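Side-chain contacts in NADH kinase POS5 (Saccharomyces cerevisiae, PDB 3AFO), which phosphorylates NADH, and less readily NAD(+), with ATP in mitochondria, and is a key source of the cellular reductant NADPH: residues V44-K49 with V60-H65; H65-E68 with N74-V77. One frame throughout, in Å; residues are numbered along the deposited sequence.

Contact 1 of 2, residues V44-K49 with V60-H65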
ATOM      1  N   VAL A  44     -35.615  20.540 -19.783  1.00 26.06           N
ATOM      2  CA  VAL A  44     -34.684  20.365 -18.673  1.00 25.54           C
ATOM      3  C   VAL A  44     -35.234  19.341 -17.686  1.00 25.15           C
ATOM      4  O   VAL A  44     -36.244  19.583 -17.026  1.00 25.31           O
ATOM      5  CB  VAL A  44     -34.400  21.715 -17.972  1.00 25.63           C
ATOM      6  CG1 VAL A  44     -33.420  21.544 -16.793  1.00 25.26           C
ATOM      7  CG2 VAL A  44     -33.836  22.730 -18.984  1.00 25.13           C
ATOM      8  N   TYR A  45     -34.568  18.192 -17.601  1.00 24.91           N
ATOM      9  CA  TYR A  45     -34.897  17.152 -16.624  1.00 24.70           C
ATOM     10  C   TYR A  45     -34.135  17.361 -15.307  1.00 24.45           C
ATOM     11  O   TYR A  45     -32.902  17.451 -15.293  1.00 24.54           O
ATOM     12  CB  TYR A  45     -34.606  15.770 -17.207  1.00 24.98           C
ATOM     13  CG  TYR A  45     -34.800  14.594 -16.275  1.00 25.81           C
ATOM     14  CD1 TYR A  45     -35.930  14.491 -15.467  1.00 26.69           C
ATOM     15  CD2 TYR A  45     -33.869  13.555 -16.241  1.00 27.25           C
ATOM     16  CE1 TYR A  45     -36.115  13.402 -14.629  1.00 28.83           C
ATOM     17  CE2 TYR A  45     -34.048  12.453 -15.408  1.00 28.42           C
ATOM     18  CZ  TYR A  45     -35.172  12.386 -14.605  1.00 30.25           C
ATOM     19  OH  TYR A  45     -35.365  11.305 -13.775  1.00 31.04           O
ATOM     20  N   ILE A  46     -34.880  17.431 -14.206  1.00 24.18           N
ATOM     21  CA  ILE A  46     -34.286  17.723 -12.903  1.00 23.86           C
ATOM     22  C   ILE A  46     -34.519  16.572 -11.943  1.00 23.59           C
ATOM     23  O   ILE A  46     -35.657  16.119 -11.762  1.00 23.59           O
ATOM     24  CB  ILE A  46     -34.839  19.036 -12.277  1.00 24.00           C
ATOM     25  CG1 ILE A  46     -34.841  20.170 -13.301  1.00 23.95           C
ATOM     26  CG2 ILE A  46     -34.011  19.439 -11.044  1.00 23.25           C
ATOM     27  CD1 ILE A  46     -35.719  21.328 -12.910  1.00 25.54           C
ATOM     28  N   THR A  47     -33.433  16.094 -11.339  0.50 23.58           N
ATOM     29  CA  THR A  47     -33.499  15.035 -10.340  0.50 23.37           C
ATOM     30  C   THR A  47     -32.881  15.532  -9.042  0.50 23.60           C
ATOM     31  O   THR A  47     -32.042  16.435  -9.052  0.50 23.17           O
ATOM     32  CB  THR A  47     -32.744  13.768 -10.796  0.50 23.46           C
ATOM     33  OG1 THR A  47     -31.334  14.022 -10.799  0.50 22.79           O
ATOM     34  CG2 THR A  47     -33.170  13.372 -12.181  0.50 23.24           C
ATOM     35  N   LYS A  48     -33.298  14.942  -7.926  1.00 24.04           N
ATOM     36  CA  LYS A  48     -32.767  15.342  -6.621  1.00 24.82           C
ATOM     37  C   LYS A  48     -32.537  14.145  -5.723  1.00 25.55           C
ATOM     38  O   LYS A  48     -33.132  13.089  -5.909  1.00 25.08           O
ATOM     39  CB  LYS A  48     -33.698  16.343  -5.932  1.00 24.60           C
ATOM     40  CG  LYS A  48     -35.067  15.784  -5.546  1.00 25.27           C
ATOM     41  CD  LYS A  48     -35.888  16.824  -4.794  1.00 24.96           C
ATOM     42  CE  LYS A  48     -37.319  16.336  -4.534  1.00 25.31           C
ATOM     43  NZ  LYS A  48     -37.377  15.059  -3.747  1.00 25.17           N
ATOM     44  N   LYS A  49     -31.663  14.320  -4.743  1.00 27.37           N
ATOM     45  CA  LYS A  49     -31.482  13.301  -3.735  1.00 28.82           C
ATOM     46  C   LYS A  49     -32.784  13.215  -2.937  1.00 29.90           C
ATOM     47  O   LYS A  49     -33.276  14.231  -2.432  1.00 29.69           O
ATOM     48  CB  LYS A  49     -30.290  13.632  -2.838  1.00 29.16           C
ATOM     49  CG  LYS A  49     -29.977  12.520  -1.834  1.00 30.49           C
ATOM     50  CD  LYS A  49     -28.773  12.870  -0.996  1.00 33.16           C
ATOM     51  CE  LYS A  49     -28.682  11.957   0.205  1.00 34.72           C
ATOM     52  NZ  LYS A  49     -27.886  12.645   1.250  1.00 37.91           N
ATOM     53  N   VAL A  60     -37.673  23.226  -6.085  1.00 26.11           N
ATOM     54  CA  VAL A  60     -38.755  24.203  -6.200  1.00 26.25           C
ATOM     55  C   VAL A  60     -38.204  25.577  -6.577  1.00 26.58           C
ATOM     56  O   VAL A  60     -38.735  26.246  -7.471  1.00 26.79           O
ATOM     57  CB  VAL A  60     -39.602  24.242  -4.904  1.00 26.23           C
ATOM     58  CG1 VAL A  60     -40.638  25.371  -4.936  1.00 26.32           C
ATOM     59  CG2 VAL A  60     -40.285  22.908  -4.707  1.00 25.96           C
ATOM     60  N   GLU A  61     -37.115  25.980  -5.923  1.00 26.80           N
ATOM     61  CA  GLU A  61     -36.471  27.264  -6.192  1.00 26.84           C
ATOM     62  C   GLU A  61     -35.876  27.326  -7.605  1.00 26.42           C
ATOM     63  O   GLU A  61     -35.928  28.371  -8.273  1.00 26.01           O
ATOM     64  CB  GLU A  61     -35.402  27.534  -5.125  1.00 27.46           C
ATOM     65  CG  GLU A  61     -34.750  28.904  -5.183  1.00 30.82           C
ATOM     66  CD  GLU A  61     -33.634  29.074  -4.146  1.00 34.98           C
ATOM     67  OE1 GLU A  61     -33.613  28.329  -3.140  1.00 37.06           O
ATOM     68  OE2 GLU A  61     -32.773  29.958  -4.339  1.00 37.93           O
ATOM     69  N   PHE A  62     -35.317  26.211  -8.070  1.00 25.37           N
ATOM     70  CA  PHE A  62     -34.730  26.189  -9.396  1.00 25.18           C
ATOM     71  C   PHE A  62     -35.806  26.275 -10.483  1.00 24.94           C
ATOM     72  O   PHE A  62     -35.682  27.053 -11.421  1.00 24.98           O
ATOM     73  CB  PHE A  62     -33.859  24.941  -9.588  1.00 25.13           C
ATOM     74  CG  PHE A  62     -33.080  24.946 -10.862  1.00 25.13           C
ATOM     75  CD1 PHE A  62     -32.137  25.934 -11.110  1.00 24.95           C
ATOM     76  CD2 PHE A  62     -33.276  23.952 -11.812  1.00 24.75           C
ATOM     77  CE1 PHE A  62     -31.393  25.943 -12.310  1.00 25.28           C
ATOM     78  CE2 PHE A  62     -32.542  23.953 -13.002  1.00 24.93           C
ATOM     79  CZ  PHE A  62     -31.605  24.954 -13.249  1.00 23.83           C
ATOM     80  N   ILE A  63     -36.854  25.473 -10.330  1.00 24.94           N
ATOM     81  CA  ILE A  63     -37.986  25.433 -11.255  1.00 25.07           C
ATOM     82  C   ILE A  63     -38.713  26.783 -11.324  1.00 25.50           C
ATOM     83  O   ILE A  63     -39.114  27.224 -12.409  1.00 26.06           O
ATOM     84  CB  ILE A  63     -38.968  24.310 -10.860  1.00 24.55           C
ATOM     85  CG1 ILE A  63     -38.303  22.940 -11.051  1.00 23.37           C
ATOM     86  CG2 ILE A  63     -40.275  24.406 -11.670  1.00 25.07           C
ATOM     87  CD1 ILE A  63     -39.077  21.771 -10.481  1.00 20.69           C
ATOM     88  N   THR A  64     -38.877  27.421 -10.164  1.00 25.86           N
ATOM     89  CA  THR A  64     -39.432  28.781 -10.068  1.00 25.76           C
ATOM     90  C   THR A  64     -38.601  29.756 -10.913  1.00 26.27           C
ATOM     91  O   THR A  64     -39.150  30.497 -11.740  1.00 25.86           O
ATOM     92  CB  THR A  64     -39.576  29.232  -8.582  1.00 25.72           C
ATOM     93  OG1 THR A  64     -40.513  28.375  -7.919  1.00 24.33           O
ATOM     94  CG2 THR A  64     -40.072  30.687  -8.451  1.00 26.28           C
ATOM     95  N   HIS A  65     -37.279  29.714 -10.746  1.00 26.14           N
ATOM     96  CA  HIS A  65     -36.377  30.521 -11.557  1.00 26.85           C
ATOM     97  C   HIS A  65     -36.513  30.273 -13.070  1.00 26.82           C
ATOM     98  O   HIS A  65     -36.552  31.222 -13.850  1.00 27.37           O
ATOM     99  CB  HIS A  65     -34.923  30.327 -11.110  1.00 26.76           C
ATOM    100  CG  HIS A  65     -33.926  30.979 -12.013  1.00 27.84           C
ATOM    101  ND1 HIS A  65     -33.853  32.346 -12.180  1.00 28.17           N
ATOM    102  CD2 HIS A  65     -32.949  30.453 -12.792  1.00 27.27           C
ATOM    103  CE1 HIS A  65     -32.880  32.632 -13.027  1.00 28.33           C
ATOM    104  NE2 HIS A  65     -32.315  31.501 -13.409  1.00 27.79           N
TER
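I46 CD1 reaches from the parallel sheet into the notch between F62 and I63 on the helix that covers it, a packing contact inside a beta-alpha-beta unit of the N-terminal alpha/beta domain. The methyl lies 3.6 Å from I63 CG1, and it also meets the F62 ring, 3.7 Å from CD2, arriving at the ring edge near its plane and not over a face. Both pairs are purely apolar, and the side chains slant past one another. Isoleucine suits the strand position because its long branch can span the gap: CG1 sits anti to the carbonyl carbon (chi1 -47°) and the chain runs on nearly extended (chi2 163°), sending CD1 out to the helix. That length is needed, for the CA atoms of I46 and I63 are 8.7 Å apart. F62, with CG anti to its backbone N, points from the helix toward the strand and presents its ring edge to the methyl; a large apolar ring suits this buried position.

Further out, I46 also packs on M59 and on V75 and L121 of the flanking strands, while I63 shares V75, so the I46 side chain is part of the apolar layer between sheet and helix. On the helix beyond, T64 turns its hydroxyl back on the preceding turn: T64 OG1 donates to V60 O at 2.8 Å from above the carbonyl plane, while T64 N reaches that oxygen from the opposite face.

Contact 2 of 2, residues H65-E68 with N74-V77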
ATOM      1  N   HIS A  65     -37.279  29.714 -10.746  1.00 26.14           N
ATOM      2  CA  HIS A  65     -36.377  30.521 -11.557  1.00 26.85           C
ATOM      3  C   HIS A  65     -36.513  30.273 -13.070  1.00 26.82           C
ATOM      4  O   HIS A  65     -36.552  31.222 -13.850  1.00 27.37           O
ATOM      5  CB  HIS A  65     -34.923  30.327 -11.110  1.00 26.76           C
ATOM      6  CG  HIS A  65     -33.926  30.979 -12.013  1.00 27.84           C
ATOM      7  ND1 HIS A  65     -33.853  32.346 -12.180  1.00 28.17           N
ATOM      8  CD2 HIS A  65     -32.949  30.453 -12.792  1.00 27.27           C
ATOM      9  CE1 HIS A  65     -32.880  32.632 -13.027  1.00 28.33           C
ATOM     10  NE2 HIS A  65     -32.315  31.501 -13.409  1.00 27.79           N
ATOM     11  N   LEU A  66     -36.566  29.010 -13.483  1.00 26.75           N
ATOM     12  CA  LEU A  66     -36.719  28.681 -14.903  1.00 26.88           C
ATOM     13  C   LEU A  66     -38.035  29.236 -15.462  1.00 27.00           C
ATOM     14  O   LEU A  66     -38.065  29.836 -16.541  1.00 26.42           O
ATOM     15  CB  LEU A  66     -36.642  27.165 -15.126  1.00 26.31           C
ATOM     16  CG  LEU A  66     -35.325  26.491 -14.702  1.00 26.37           C
ATOM     17  CD1 LEU A  66     -35.391  24.992 -14.914  1.00 23.33           C
ATOM     18  CD2 LEU A  66     -34.139  27.116 -15.449  1.00 24.04           C
ATOM     19  N   HIS A  67     -39.109  29.043 -14.701  1.00 27.82           N
ATOM     20  CA  HIS A  67     -40.436  29.490 -15.107  1.00 28.34           C
ATOM     21  C   HIS A  67     -40.555  31.003 -15.134  1.00 29.40           C
ATOM     22  O   HIS A  67     -41.287  31.547 -15.954  1.00 30.06           O
ATOM     23  CB  HIS A  67     -41.508  28.896 -14.209  1.00 27.74           C
ATOM     24  CG  HIS A  67     -41.777  27.450 -14.469  1.00 25.96           C
ATOM     25  ND1 HIS A  67     -42.544  26.678 -13.629  1.00 22.40           N
ATOM     26  CD2 HIS A  67     -41.377  26.633 -15.473  1.00 23.71           C
ATOM     27  CE1 HIS A  67     -42.619  25.449 -14.107  1.00 22.61           C
ATOM     28  NE2 HIS A  67     -41.915  25.394 -15.224  1.00 22.26           N
ATOM     29  N   GLU A  68     -39.848  31.672 -14.233  1.00 30.44           N
ATOM     30  CA  GLU A  68     -39.808  33.130 -14.230  1.00 31.73           C
ATOM     31  C   GLU A  68     -38.961  33.688 -15.378  1.00 31.69           C
ATOM     32  O   GLU A  68     -39.373  34.630 -16.040  1.00 31.28           O
ATOM     33  CB  GLU A  68     -39.298  33.667 -12.891  1.00 32.04           C
ATOM     34  CG  GLU A  68     -40.337  33.660 -11.766  1.00 35.69           C
ATOM     35  CD  GLU A  68     -39.756  34.034 -10.402  1.00 38.76           C
ATOM     36  OE1 GLU A  68     -38.576  34.443 -10.328  1.00 40.26           O
ATOM     37  OE2 GLU A  68     -40.488  33.915  -9.393  1.00 40.91           O
ATOM     38  N   ASN A  74     -39.002  23.884 -20.637  1.00 27.59           N
ATOM     39  CA  ASN A  74     -39.943  22.901 -20.127  1.00 26.73           C
ATOM     40  C   ASN A  74     -39.288  22.028 -19.076  1.00 26.04           C
ATOM     41  O   ASN A  74     -38.247  21.420 -19.336  1.00 25.47           O
ATOM     42  CB  ASN A  74     -40.486  22.044 -21.272  1.00 26.53           C
ATOM     43  CG  ASN A  74     -41.043  22.894 -22.410  1.00 28.33           C
ATOM     44  OD1 ASN A  74     -41.909  23.745 -22.195  1.00 28.32           O
ATOM     45  ND2 ASN A  74     -40.512  22.696 -23.614  1.00 28.27           N
ATOM     46  N   VAL A  75     -39.923  21.957 -17.902  1.00 25.72           N
ATOM     47  CA  VAL A  75     -39.402  21.228 -16.740  1.00 25.10           C
ATOM     48  C   VAL A  75     -39.945  19.803 -16.679  1.00 24.90           C
ATOM     49  O   VAL A  75     -41.165  19.578 -16.642  1.00 25.03           O
ATOM     50  CB  VAL A  75     -39.734  21.968 -15.410  1.00 24.89           C
ATOM     51  CG1 VAL A  75     -39.518  21.061 -14.190  1.00 25.38           C
ATOM     52  CG2 VAL A  75     -38.937  23.256 -15.279  1.00 24.82           C
ATOM     53  N   ILE A  76     -39.026  18.844 -16.654  1.00 24.50           N
ATOM     54  CA  ILE A  76     -39.361  17.441 -16.508  1.00 24.32           C
ATOM     55  C   ILE A  76     -38.841  16.935 -15.155  1.00 24.54           C
ATOM     56  O   ILE A  76     -37.692  17.198 -14.796  1.00 24.36           O
ATOM     57  CB  ILE A  76     -38.711  16.591 -17.621  1.00 24.22           C
ATOM     58  CG1 ILE A  76     -38.973  17.199 -19.011  1.00 25.87           C
ATOM     59  CG2 ILE A  76     -39.204  15.167 -17.531  1.00 23.62           C
ATOM     60  CD1 ILE A  76     -38.039  16.656 -20.141  1.00 26.29           C
ATOM     61  N   VAL A  77     -39.688  16.217 -14.418  1.00 24.79           N
ATOM     62  CA  VAL A  77     -39.280  15.553 -13.169  1.00 25.91           C
ATOM     63  C   VAL A  77     -39.913  14.175 -13.156  1.00 26.42           C
ATOM     64  O   VAL A  77     -40.794  13.897 -13.968  1.00 26.64           O
ATOM     65  CB  VAL A  77     -39.672  16.352 -11.871  1.00 25.56           C
ATOM     66  CG1 VAL A  77     -39.031  17.714 -11.854  1.00 25.69           C
ATOM     67  CG2 VAL A  77     -41.200  16.480 -11.724  1.00 25.97           C
TER
HETATM   68  O   HOH W   1     -42.318  23.449 -17.330  1.00 25.13           O
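L66 and H67, on the last turns of helix 53-69, meet V75 on strand 74-76 of the parallel sheet, so this contact packs the helix of a beta-alpha-beta unit against its second strand. L66 points toward the strand, and its CD1 touches V75 CG2 at 4.0 Å, the two side chains meeting nearly perpendicular. Leucine fits here because its branched, wholly apolar end suits a buried place; L66 also packs on F165 of helix 161-169.

H67, next along the helix, starts off to one flank, but its ring extends to the strand. With CG anti to the carbonyl carbon (chi1 -75°), the imidazole brings NE2 within 3.7 Å of V75 CG2, the methyl lying obliquely to the ring. V75 thus uses a single methyl for both helix residues. This branch stands anti to the carbonyl carbon, whereas CG1 is anti to the backbone N (chi1 166°). A beta-branched valine is well placed in a strand, compact and short enough to sit beneath two larger side chains.

Histidine suits the margin of the apolar layer because its ring has two polar atoms. ND1 hydrogen-bonds to ND1 of H101, whose ring also meets that of H67, which would help hold the imidazole in its rotation. On the strand side one water joins helix to backbone: it stands 2.9 Å from H67 NE2 and accepts from V75 N, also at 2.9 Å.

Followed from the N terminus, the chain runs along strand 43-48, enters helix 53-69, and returns along strand 74-76 parallel to the first. Contact 1 closes the connection from the first strand into the helix; contact 2 closes the shorter turn from the helix into the second strand. The two loops follow one another without nesting or crossing, meeting at H65, where one helix segment ends and the next begins. The circuit is completed in the sheet, where the strands are neighbours: V44 N lies 2.8 Å from N74 O and I46 N 2.9 Å from I76 O, probable hydrogen bonds. The helix is thereby fastened to both strands of its beta-alpha-beta unit.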